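Local coordinates for protein RAP1B (Serratia marcescens, PDB 4AX2) that probably acts as a self-resistance (immunity) protein that protects Serratia marcescens against a toxin delivered by its type VI secretion system, at residues 27-32 / 68-73; 33-38 / 113-118; 42-47 / 77-82. All blocks are in the same frame, centred on the assembly; numbering follows the deposited sequence. Where two conformers were deposited one is given.

Interaction 1: 27-32 / 68-73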
loop_
_atom_site.group_PDB
_atom_site.type_symbol
_atom_site.label_atom_id
_atom_site.label_comp_id
_atom_site.label_asym_id
_atom_site.label_seq_id
_atom_site.Cartn_x
_atom_site.Cartn_y
_atom_site.Cartn_z
ATOM N N PHE A 27 -14.149 -4.192 -2.096
ATOM C CA PHE A 27 -13.407 -3.851 -0.887
ATOM C C PHE A 27 -13.225 -2.336 -0.670
ATOM O O PHE A 27 -13.073 -1.890 0.463
ATOM C CB PHE A 27 -12.052 -4.600 -0.847
ATOM C CG PHE A 27 -10.982 -4.001 -1.701
ATOM C CD1 PHE A 27 -10.950 -4.230 -3.073
ATOM C CD2 PHE A 27 -9.952 -3.271 -1.130
ATOM C CE1 PHE A 27 -9.941 -3.687 -3.859
ATOM C CE2 PHE A 27 -8.950 -2.726 -1.911
ATOM C CZ PHE A 27 -8.940 -2.938 -3.273
ATOM N N ILE A 28 -13.255 -1.557 -1.745
ATOM C CA ILE A 28 -13.172 -0.084 -1.679
ATOM C C ILE A 28 -14.511 0.524 -1.214
ATOM O O ILE A 28 -14.562 1.485 -0.426
ATOM C CB ILE A 28 -12.808 0.491 -3.080
ATOM C CG1 ILE A 28 -11.439 -0.004 -3.566
ATOM C CG2 ILE A 28 -12.775 2.024 -3.081
ATOM C CD1 ILE A 28 -10.319 0.418 -2.640
ATOM N N LYS A 29 -15.592 -0.070 -1.704
ATOM C CA LYS A 29 -16.951 0.406 -1.419
ATOM C C LYS A 29 -17.336 0.255 0.049
ATOM O O LYS A 29 -18.237 0.937 0.510
ATOM C CB LYS A 29 -17.948 -0.343 -2.294
ATOM C CG LYS A 29 -17.801 0.006 -3.757
ATOM C CD LYS A 29 -18.770 -0.766 -4.621
ATOM C CE LYS A 29 -18.901 -0.119 -5.982
ATOM N NZ LYS A 29 -19.760 -0.932 -6.894
ATOM N N GLN A 30 -16.646 -0.635 0.769
ATOM C CA GLN A 30 -16.849 -0.820 2.205
ATOM C C GLN A 30 -15.964 0.093 3.082
ATOM O O GLN A 30 -16.130 0.124 4.310
ATOM C CB GLN A 30 -16.715 -2.301 2.592
ATOM C CG GLN A 30 -15.344 -2.904 2.401
ATOM C CD GLN A 30 -15.306 -4.363 2.795
ATOM O OE1 GLN A 30 -14.577 -4.753 3.715
ATOM N NE2 GLN A 30 -16.104 -5.181 2.113
ATOM N N MET A 31 -15.036 0.834 2.476
ATOM C CA MET A 31 -14.099 1.669 3.240
ATOM C C MET A 31 -14.704 3.000 3.618
ATOM O O MET A 31 -15.401 3.591 2.818
ATOM C CB MET A 31 -12.862 2.025 2.421
ATOM C CG MET A 31 -11.863 0.918 2.277
ATOM S SD MET A 31 -10.582 1.419 1.131
ATOM C CE MET A 31 -9.669 -0.137 1.213
ATOM N N PRO A 32 -14.339 3.536 4.793
ATOM C CA PRO A 32 -14.654 4.949 4.975
ATOM C C PRO A 32 -13.960 5.775 3.906
ATOM O O PRO A 32 -12.818 5.460 3.529
ATOM C CB PRO A 32 -14.083 5.259 6.357
ATOM C CG PRO A 32 -13.016 4.262 6.553
ATOM C CD PRO A 32 -13.501 3.009 5.884
ATOM N N ARG A 68 -11.491 7.568 -7.555
ATOM C CA ARG A 68 -12.337 8.746 -7.435
ATOM C C ARG A 68 -13.819 8.430 -7.691
ATOM O O ARG A 68 -14.685 9.148 -7.204
ATOM C CB ARG A 68 -11.862 9.834 -8.384
ATOM C CG ARG A 68 -10.423 10.279 -8.116
ATOM C CD ARG A 68 -9.959 11.329 -9.097
ATOM N NE ARG A 68 -10.079 10.874 -10.482
ATOM C CZ ARG A 68 -9.280 11.252 -11.471
ATOM N NH1 ARG A 68 -8.283 12.097 -11.248
ATOM N NH2 ARG A 68 -9.485 10.787 -12.692
ATOM N N GLU A 69 -14.114 7.367 -8.440
ATOM C CA GLU A 69 -15.510 7.004 -8.717
ATOM C C GLU A 69 -16.246 6.603 -7.424
ATOM O O GLU A 69 -17.461 6.715 -7.361
ATOM C CB GLU A 69 -15.595 5.881 -9.771
ATOM C CG GLU A 69 -17.020 5.518 -10.176
ATOM C CD GLU A 69 -17.141 4.659 -11.435
ATOM O OE1 GLU A 69 -16.126 4.097 -11.896
ATOM O OE2 GLU A 69 -18.276 4.529 -11.964
ATOM N N TRP A 70 -15.511 6.185 -6.391
ATOM C CA TRP A 70 -16.130 5.554 -5.221
ATOM C C TRP A 70 -16.132 6.420 -3.996
ATOM O O TRP A 70 -16.352 5.926 -2.886
ATOM C CB TRP A 70 -15.472 4.193 -4.958
ATOM C CG TRP A 70 -15.371 3.442 -6.257
ATOM C CD1 TRP A 70 -14.220 3.106 -6.972
ATOM C CD2 TRP A 70 -16.489 3.020 -7.100
ATOM N NE1 TRP A 70 -14.548 2.467 -8.142
ATOM C CE2 TRP A 70 -15.902 2.400 -8.284
ATOM C CE3 TRP A 70 -17.873 3.069 -6.979
ATOM C CZ2 TRP A 70 -16.685 1.860 -9.288
ATOM C CZ3 TRP A 70 -18.661 2.528 -8.007
ATOM C CH2 TRP A 70 -18.077 1.940 -9.134
ATOM N N MET A 71 -15.912 7.716 -4.191
ATOM C CA MET A 71 -15.959 8.690 -3.102
ATOM C C MET A 71 -16.338 10.082 -3.587
ATOM O O MET A 71 -16.005 10.464 -4.709
ATOM C CB MET A 71 -14.580 8.769 -2.428
ATOM C CG MET A 71 -13.436 8.990 -3.408
ATOM S SD MET A 71 -11.942 9.424 -2.490
ATOM C CE MET A 71 -10.745 9.395 -3.840
ATOM N N PRO A 72 -16.998 10.879 -2.721
ATOM C CA PRO A 72 -17.341 12.256 -3.078
ATOM C C PRO A 72 -16.118 13.179 -2.892
ATOM O O PRO A 72 -16.075 14.021 -1.993
ATOM C CB PRO A 72 -18.489 12.583 -2.124
ATOM C CG PRO A 72 -18.185 11.794 -0.908
ATOM C CD PRO A 72 -17.497 10.523 -1.386
ATOM N N PHE A 73 -15.134 12.964 -3.758
ATOM C CA PHE A 73 -13.805 13.563 -3.679
ATOM C C PHE A 73 -13.832 14.971 -4.260
ATOM O O PHE A 73 -14.542 15.245 -5.242
ATOM C CB PHE A 73 -12.862 12.688 -4.507
ATOM C CG PHE A 73 -11.421 13.094 -4.463
ATOM C CD1 PHE A 73 -10.727 13.141 -3.261
ATOM C CD2 PHE A 73 -10.742 13.382 -5.637
ATOM C CE1 PHE A 73 -9.383 13.470 -3.231
ATOM C CE2 PHE A 73 -9.397 13.737 -5.616
ATOM C CZ PHE A 73 -8.719 13.796 -4.409
#
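Lys29 and Trp70 mark the closest approach of the two backbones, their CA atoms 6.5 Å apart where the short helix 26-29 passes the loop after helix 55-67; no hydrogen bond joins the segments, and side chains carry the contact. Lys29 lays its aliphatic end over the indole. Its chain is fully extended beyond CG, and CE comes to 3.3 Å from Trp70 CZ3. Measured to the centroid of the six-membered ring, CE lies at 3.7 Å and 28° off the normal, a CH-pi contact over the face. Glu69 CG covers the opposite face near the rim, so the indole is held between two aliphatic chains. Ile28 meets the base of the tryptophan instead: its CG2 branch, anti to the backbone N, reaches Trp70 CB at 3.9 Å, the two side chains crossing at about a right angle. The ammonium of Lys29 has a long, weak ion pair with Asp23. In this all-helical fold the contact fastens the N-terminal helix to the 68-73 loop. Trp136 of helix 136-140 packs edge-to-face on Trp70 and makes a cation-pi contact with Lys29, while the neighbouring Met71 packs against Tyr33 and Val37 of helix 33-49.

Interaction 2: 33-38 / 113-118. With EDO (1,2-ethanediol), chain F.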
loop_
_atom_site.group_PDB
_atom_site.type_symbol
_atom_site.label_atom_id
_atom_site.label_comp_id
_atom_site.label_asym_id
_atom_site.label_seq_id
_atom_site.Cartn_x
_atom_site.Cartn_y
_atom_site.Cartn_z
ATOM N N TYR A 33 -14.630 6.826 3.429
ATOM C CA TYR A 33 -14.106 7.644 2.347
ATOM C C TYR A 33 -12.670 8.169 2.578
ATOM O O TYR A 33 -11.897 8.232 1.626
ATOM C CB TYR A 33 -15.027 8.830 2.067
ATOM C CG TYR A 33 -16.396 8.477 1.487
ATOM C CD1 TYR A 33 -16.534 7.516 0.482
ATOM C CD2 TYR A 33 -17.539 9.140 1.918
ATOM C CE1 TYR A 33 -17.775 7.233 -0.078
ATOM C CE2 TYR A 33 -18.779 8.853 1.383
ATOM C CZ TYR A 33 -18.901 7.905 0.387
ATOM O OH TYR A 33 -20.138 7.642 -0.152
ATOM N N HIS A 34 -12.323 8.544 3.815
ATOM C CA HIS A 34 -10.976 9.039 4.067
ATOM C C HIS A 34 -9.941 7.987 3.715
ATOM O O HIS A 34 -8.894 8.313 3.170
ATOM C CB HIS A 34 -10.791 9.564 5.506
ATOM C CG HIS A 34 -11.033 8.537 6.602
ATOM N ND1 HIS A 34 -10.067 7.700 7.043
ATOM C CD2 HIS A 34 -12.152 8.281 7.381
ATOM C CE1 HIS A 34 -10.548 6.932 8.029
ATOM N NE2 HIS A 34 -11.827 7.296 8.250
ATOM N N GLN A 35 -10.253 6.715 3.958
ATOM C CA GLN A 35 -9.366 5.634 3.539
ATOM C C GLN A 35 -9.230 5.509 2.028
ATOM O O GLN A 35 -8.140 5.248 1.528
ATOM C CB GLN A 35 -9.802 4.300 4.145
ATOM C CG GLN A 35 -8.809 3.173 3.895
ATOM C CD GLN A 35 -7.459 3.384 4.586
ATOM O OE1 GLN A 35 -7.405 3.732 5.761
ATOM N NE2 GLN A 35 -6.365 3.167 3.848
ATOM N N VAL A 36 -10.324 5.710 1.289
ATOM C CA VAL A 36 -10.260 5.665 -0.174
ATOM C C VAL A 36 -9.289 6.692 -0.725
ATOM O O VAL A 36 -8.559 6.409 -1.674
ATOM C CB VAL A 36 -11.631 5.869 -0.828
ATOM C CG1 VAL A 36 -11.519 5.748 -2.353
ATOM C CG2 VAL A 36 -12.638 4.873 -0.255
ATOM N N VAL A 37 -9.266 7.878 -0.128
ATOM C CA VAL A 37 -8.329 8.915 -0.520
ATOM C C VAL A 37 -6.896 8.405 -0.333
ATOM O O VAL A 37 -6.036 8.660 -1.173
ATOM C CB VAL A 37 -8.537 10.199 0.290
ATOM C CG1 VAL A 37 -7.441 11.203 -0.040
ATOM C CG2 VAL A 37 -9.938 10.786 0.034
ATOM N N LYS A 38 -6.647 7.717 0.774
ATOM C CA LYS A 38 -5.287 7.165 1.037
ATOM C C LYS A 38 -4.905 6.106 0.009
ATOM O O LYS A 38 -3.764 6.052 -0.414
ATOM C CB LYS A 38 -5.144 6.624 2.455
ATOM C CG LYS A 38 -5.382 7.679 3.523
ATOM C CD LYS A 38 -4.528 7.481 4.770
ATOM C CE LYS A 38 -4.846 6.197 5.540
ATOM N NZ LYS A 38 -3.873 5.905 6.662
ATOM N N ARG A 113 5.416 5.271 3.754
ATOM C CA ARG A 113 5.525 6.303 4.806
ATOM C C ARG A 113 4.442 7.352 4.595
ATOM O O ARG A 113 3.741 7.751 5.521
ATOM C CB ARG A 113 6.912 6.951 4.807
ATOM C CG ARG A 113 7.157 7.849 6.006
ATOM C CD ARG A 113 8.560 8.481 6.002
ATOM N NE ARG A 113 9.625 7.479 5.934
ATOM C CZ ARG A 113 10.379 7.208 4.864
ATOM N NH1 ARG A 113 10.239 7.874 3.739
ATOM N NH2 ARG A 113 11.293 6.234 4.927
ATOM N N LEU A 114 4.326 7.817 3.362
ATOM C CA LEU A 114 3.215 8.693 2.959
ATOM C C LEU A 114 1.871 8.127 3.381
ATOM O O LEU A 114 1.078 8.801 4.038
ATOM C CB LEU A 114 3.205 8.860 1.441
ATOM C CG LEU A 114 1.930 9.496 0.841
ATOM C CD1 LEU A 114 1.866 10.959 1.236
ATOM C CD2 LEU A 114 1.922 9.354 -0.664
ATOM N N TYR A 115 1.622 6.882 2.993
ATOM C CA TYR A 115 0.327 6.233 3.200
ATOM C C TYR A 115 -0.074 6.211 4.669
ATOM O O TYR A 115 -1.245 6.313 4.974
ATOM C CB TYR A 115 0.387 4.813 2.632
ATOM C CG TYR A 115 -0.847 3.975 2.785
ATOM C CD1 TYR A 115 -2.018 4.275 2.096
ATOM C CD2 TYR A 115 -0.825 2.832 3.572
ATOM C CE1 TYR A 115 -3.138 3.480 2.201
ATOM C CE2 TYR A 115 -1.934 2.032 3.689
ATOM C CZ TYR A 115 -3.098 2.364 3.002
ATOM O OH TYR A 115 -4.197 1.554 3.127
ATOM N N HIS A 116 0.893 6.019 5.561
ATOM C CA HIS A 116 0.630 6.008 7.016
ATOM C C HIS A 116 0.812 7.339 7.728
ATOM O O HIS A 116 0.664 7.416 8.960
ATOM C CB HIS A 116 1.510 4.945 7.676
ATOM C CG HIS A 116 1.244 3.538 7.174
ATOM N ND1 HIS A 116 0.097 2.880 7.434
ATOM C CD2 HIS A 116 2.026 2.675 6.397
ATOM C CE1 HIS A 116 0.140 1.652 6.853
ATOM N NE2 HIS A 116 1.322 1.532 6.229
ATOM N N SER A 117 1.151 8.400 6.995
ATOM C CA SER A 117 1.492 9.677 7.618
ATOM C C SER A 117 0.300 10.364 8.251
ATOM O O SER A 117 -0.823 10.311 7.735
ATOM C CB SER A 117 2.185 10.641 6.626
ATOM O OG SER A 117 1.311 11.029 5.576
ATOM N N PRO A 118 0.544 11.046 9.382
ATOM C CA PRO A 118 -0.503 11.883 9.949
ATOM C C PRO A 118 -0.974 12.949 8.944
ATOM O O PRO A 118 -2.137 13.305 8.928
ATOM C CB PRO A 118 0.179 12.558 11.157
ATOM C CG PRO A 118 1.435 11.802 11.415
ATOM C CD PRO A 118 1.766 10.985 10.210
HETATM C C1 EDO F . -3.395 2.028 9.212
HETATM O O1 EDO F . -2.668 1.297 8.232
HETATM C C2 EDO F . -3.484 3.476 8.756
HETATM O O2 EDO F . -2.168 4.010 8.586
#
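Lys38 and Tyr115 form the centre of this contact between helix 33-49 and helix 107-116. Lys38 was modelled in two conformers; in the one described here NZ donates to Tyr115 O at 3.1 Å, in the carbonyl plane, with a C=O...N angle of 158°. Kinked at chi2 and chi3, the chain still reaches outward to that oxygen. Nearer the backbone, Lys38 CB packs on Tyr115 CE1 at 3.7 Å, while Lys38 O faces the ring edge, 3.5 Å from Tyr115 CD1. The ammonium also stands above the phenol ring, but too far away for more than a weak cation-pi attraction.

At the other end of the ring, Gln35 NE2 lies 2.8 Å from Tyr115 OH at an angle too poor for a hydrogen bond, the amide turned 73° from the ring plane. Both groups instead hydrogen-bond to the same oxygen of Glu39, one turn further along the helix from Gln35, and this shared oxygen probably holds phenol and amide in place.

His116 lies beyond, with Tyr115 CD2 3.6 Å above one face of its imidazole. Its ND1 is hydrogen-bonded to O2 of a 1,2-ethanediol molecule, probably from the crystallisation liquor, and its NE2 to Glu39 of the second subunit, so the contact borders the dimer interface. Behind it, Leu114 O accepts from both Ser117 N and Ser117 OG, the hydroxyl at 2.7 Å, and Ser117 OG in turn caps helix 118-126 at Leu120 N.

In the conformer described, the lysine amine lies by the Tyr115 carbonyl in the last part of helix 107-116, where the helix dipole would probably favour a positive charge; the second conformer leaves the bond less certain.

Interaction 3: 42-47 / 77-82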
loop_
_atom_site.group_PDB
_atom_site.type_symbol
_atom_site.label_atom_id
_atom_site.label_comp_id
_atom_site.label_asym_id
_atom_site.label_seq_id
_atom_site.Cartn_x
_atom_site.Cartn_y
_atom_site.Cartn_z
ATOM N N LEU A 42 -1.595 6.423 -2.236
ATOM C CA LEU A 42 -0.603 5.335 -2.310
ATOM C C LEU A 42 -0.405 4.870 -3.761
ATOM O O LEU A 42 0.725 4.774 -4.248
ATOM C CB LEU A 42 -1.075 4.177 -1.419
ATOM C CG LEU A 42 -0.225 2.896 -1.455
ATOM C CD1 LEU A 42 1.255 3.180 -1.190
ATOM C CD2 LEU A 42 -0.760 1.884 -0.463
ATOM N N SER A 43 -1.509 4.585 -4.453
ATOM C CA SER A 43 -1.436 4.080 -5.820
ATOM C C SER A 43 -0.727 5.073 -6.738
ATOM O O SER A 43 0.113 4.696 -7.544
ATOM C CB SER A 43 -2.841 3.762 -6.370
ATOM O OG SER A 43 -3.509 2.794 -5.580
ATOM N N ARG A 44 -1.059 6.349 -6.613
ATOM C CA ARG A 44 -0.401 7.368 -7.433
ATOM C C ARG A 44 1.066 7.574 -7.065
ATOM O O ARG A 44 1.895 7.767 -7.928
ATOM C CB ARG A 44 -1.176 8.687 -7.380
ATOM C CG ARG A 44 -0.603 9.726 -8.332
ATOM C CD ARG A 44 -1.475 10.947 -8.441
ATOM N NE ARG A 44 -2.778 10.647 -9.018
ATOM C CZ ARG A 44 -3.865 11.385 -8.824
ATOM N NH1 ARG A 44 -3.821 12.489 -8.066
ATOM N NH2 ARG A 44 -4.997 11.037 -9.418
ATOM N N CYS A 45 1.402 7.478 -5.782
ATOM C CA CYS A 45 2.798 7.533 -5.365
ATOM C C CYS A 45 3.562 6.402 -6.058
ATOM O O CYS A 45 4.631 6.622 -6.639
ATOM C CB CYS A 45 2.896 7.417 -3.839
ATOM S SG CYS A 45 4.543 7.640 -3.158
ATOM N N LEU A 46 2.988 5.201 -6.033
ATOM C CA LEU A 46 3.620 4.043 -6.660
ATOM C C LEU A 46 3.781 4.250 -8.169
ATOM O O LEU A 46 4.819 3.921 -8.718
ATOM C CB LEU A 46 2.819 2.773 -6.371
ATOM C CG LEU A 46 2.802 2.352 -4.900
ATOM C CD1 LEU A 46 1.796 1.215 -4.643
ATOM C CD2 LEU A 46 4.208 1.937 -4.478
ATOM N N ALA A 47 2.758 4.806 -8.821
ATOM C CA ALA A 47 2.861 5.181 -10.252
ATOM C C ALA A 47 4.007 6.145 -10.525
ATOM O O ALA A 47 4.731 6.002 -11.526
ATOM C CB ALA A 47 1.548 5.783 -10.740
ATOM N N SER A 77 -9.646 20.853 -6.343
ATOM C CA SER A 77 -8.562 21.194 -5.415
ATOM C C SER A 77 -7.760 19.965 -4.971
ATOM O O SER A 77 -6.557 20.072 -4.734
ATOM C CB SER A 77 -9.107 21.915 -4.173
ATOM O OG SER A 77 -9.360 21.002 -3.106
ATOM N N GLY A 78 -8.428 18.815 -4.856
ATOM C CA GLY A 78 -7.831 17.621 -4.239
ATOM C C GLY A 78 -6.680 17.011 -5.009
ATOM O O GLY A 78 -5.723 16.507 -4.407
ATOM N N ASP A 79 -6.757 17.077 -6.343
ATOM C CA ASP A 79 -5.714 16.522 -7.194
ATOM C C ASP A 79 -4.354 17.073 -6.796
ATOM O O ASP A 79 -3.466 16.313 -6.439
ATOM C CB ASP A 79 -5.975 16.866 -8.663
ATOM C CG ASP A 79 -4.803 16.497 -9.568
ATOM O OD1 ASP A 79 -4.052 15.549 -9.224
ATOM O OD2 ASP A 79 -4.645 17.159 -10.620
ATOM N N GLU A 80 -4.196 18.393 -6.870
ATOM C CA GLU A 80 -2.897 18.998 -6.580
ATOM C C GLU A 80 -2.557 18.962 -5.101
ATOM O O GLU A 80 -1.395 18.873 -4.762
ATOM C CB GLU A 80 -2.770 20.410 -7.150
ATOM C CG GLU A 80 -2.916 20.472 -8.656
ATOM C CD GLU A 80 -1.943 19.581 -9.430
ATOM O OE1 GLU A 80 -0.908 19.155 -8.869
ATOM O OE2 GLU A 80 -2.223 19.326 -10.636
ATOM N N LYS A 81 -3.547 19.025 -4.221
ATOM C CA LYS A 81 -3.260 18.912 -2.793
ATOM C C LYS A 81 -2.632 17.537 -2.495
ATOM O O LYS A 81 -1.590 17.461 -1.832
ATOM C CB LYS A 81 -4.510 19.169 -1.943
ATOM C CG LYS A 81 -4.841 20.651 -1.797
ATOM C CD LYS A 81 -5.891 20.925 -0.728
ATOM C CE LYS A 81 -6.065 22.418 -0.452
ATOM N NZ LYS A 81 -4.978 22.998 0.402
ATOM N N ILE A 82 -3.244 16.467 -3.008
ATOM C CA ILE A 82 -2.663 15.108 -2.901
ATOM C C ILE A 82 -1.289 15.026 -3.556
ATOM O O ILE A 82 -0.364 14.469 -3.005
ATOM C CB ILE A 82 -3.595 14.051 -3.528
ATOM C CG1 ILE A 82 -4.818 13.827 -2.632
ATOM C CG2 ILE A 82 -2.873 12.714 -3.760
ATOM C CD1 ILE A 82 -4.471 13.183 -1.287
#
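The guanidinium of Arg44 and the carboxylate of Asp79 stand almost perpendicular, their planes 84° apart, and meet through one atom each: Arg44 NH1 lies 3.3 Å from Asp79 OD1. Both Asp79 OD1 and Ile82 CG2 approach the guanidinium obliquely. The result is an interhelical salt bridge, made through a single nitrogen and a single oxygen, that links helix 33-49 to helix 75-89 in this all-helical fold.

The helices stay well apart here, the CA atoms of Arg44 and Ile82 being 9.3 Å from each other, and the long arginine spans the gap. With CG anti to the backbone N (chi1 -174°) the chain runs out extended, then bends at chi3 to turn its head toward the second helix. Asp79 comes to meet it with its own CG anti to the backbone N, the two side chains crossing at about a right angle. Ile82, one turn after Asp79, makes a looser van der Waals contact, with CG2 4.4 Å from Arg44 NH1; its side chain also packs on Leu40 and Ala41.

The salt bridge is not the arginine's strongest polar contact. NH2 hydrogen-bonds to Asn65 of helix 55-67, and NH1 to Asn83, so that the guanidinium gathers partners from two helices and its rotation is fixed by more than the carboxylate.

Next to Arg44 in sequence, Cys45 forms the disulfide to Cys111, covalently pinning helix 33-49 to helix 107-116, and Leu46 meets Leu46 of the second subunit at the dimer interface. Within helix 75-89, the turn that carries Asp79 is closed by Ile82 N donating to Gly78 O at 2.8 Å.

How the interactions relate
From the N terminus, the chain passes through 27-32, 33-38 and 42-47 before reaching any of their partners. Interaction 1 closes first, when 68-73 returns to the N-terminal helix; interaction 3 follows at 77-82, and interaction 2 only at 113-118. Interaction 1 therefore crosses both others, whereas interaction 3 is nested inside the loop closed by interaction 2. Interactions 2 and 3 share helix 33-49, binding it to helices 107-116 and 75-89, and meet where Tyr115 packs on Leu42 and Leu114 on Cys45. Trp70 and Pro72 join interaction 1 to interaction 2 through Tyr33, and Phe73 reaches interaction 3 at Gly78. All three also touch the second subunit.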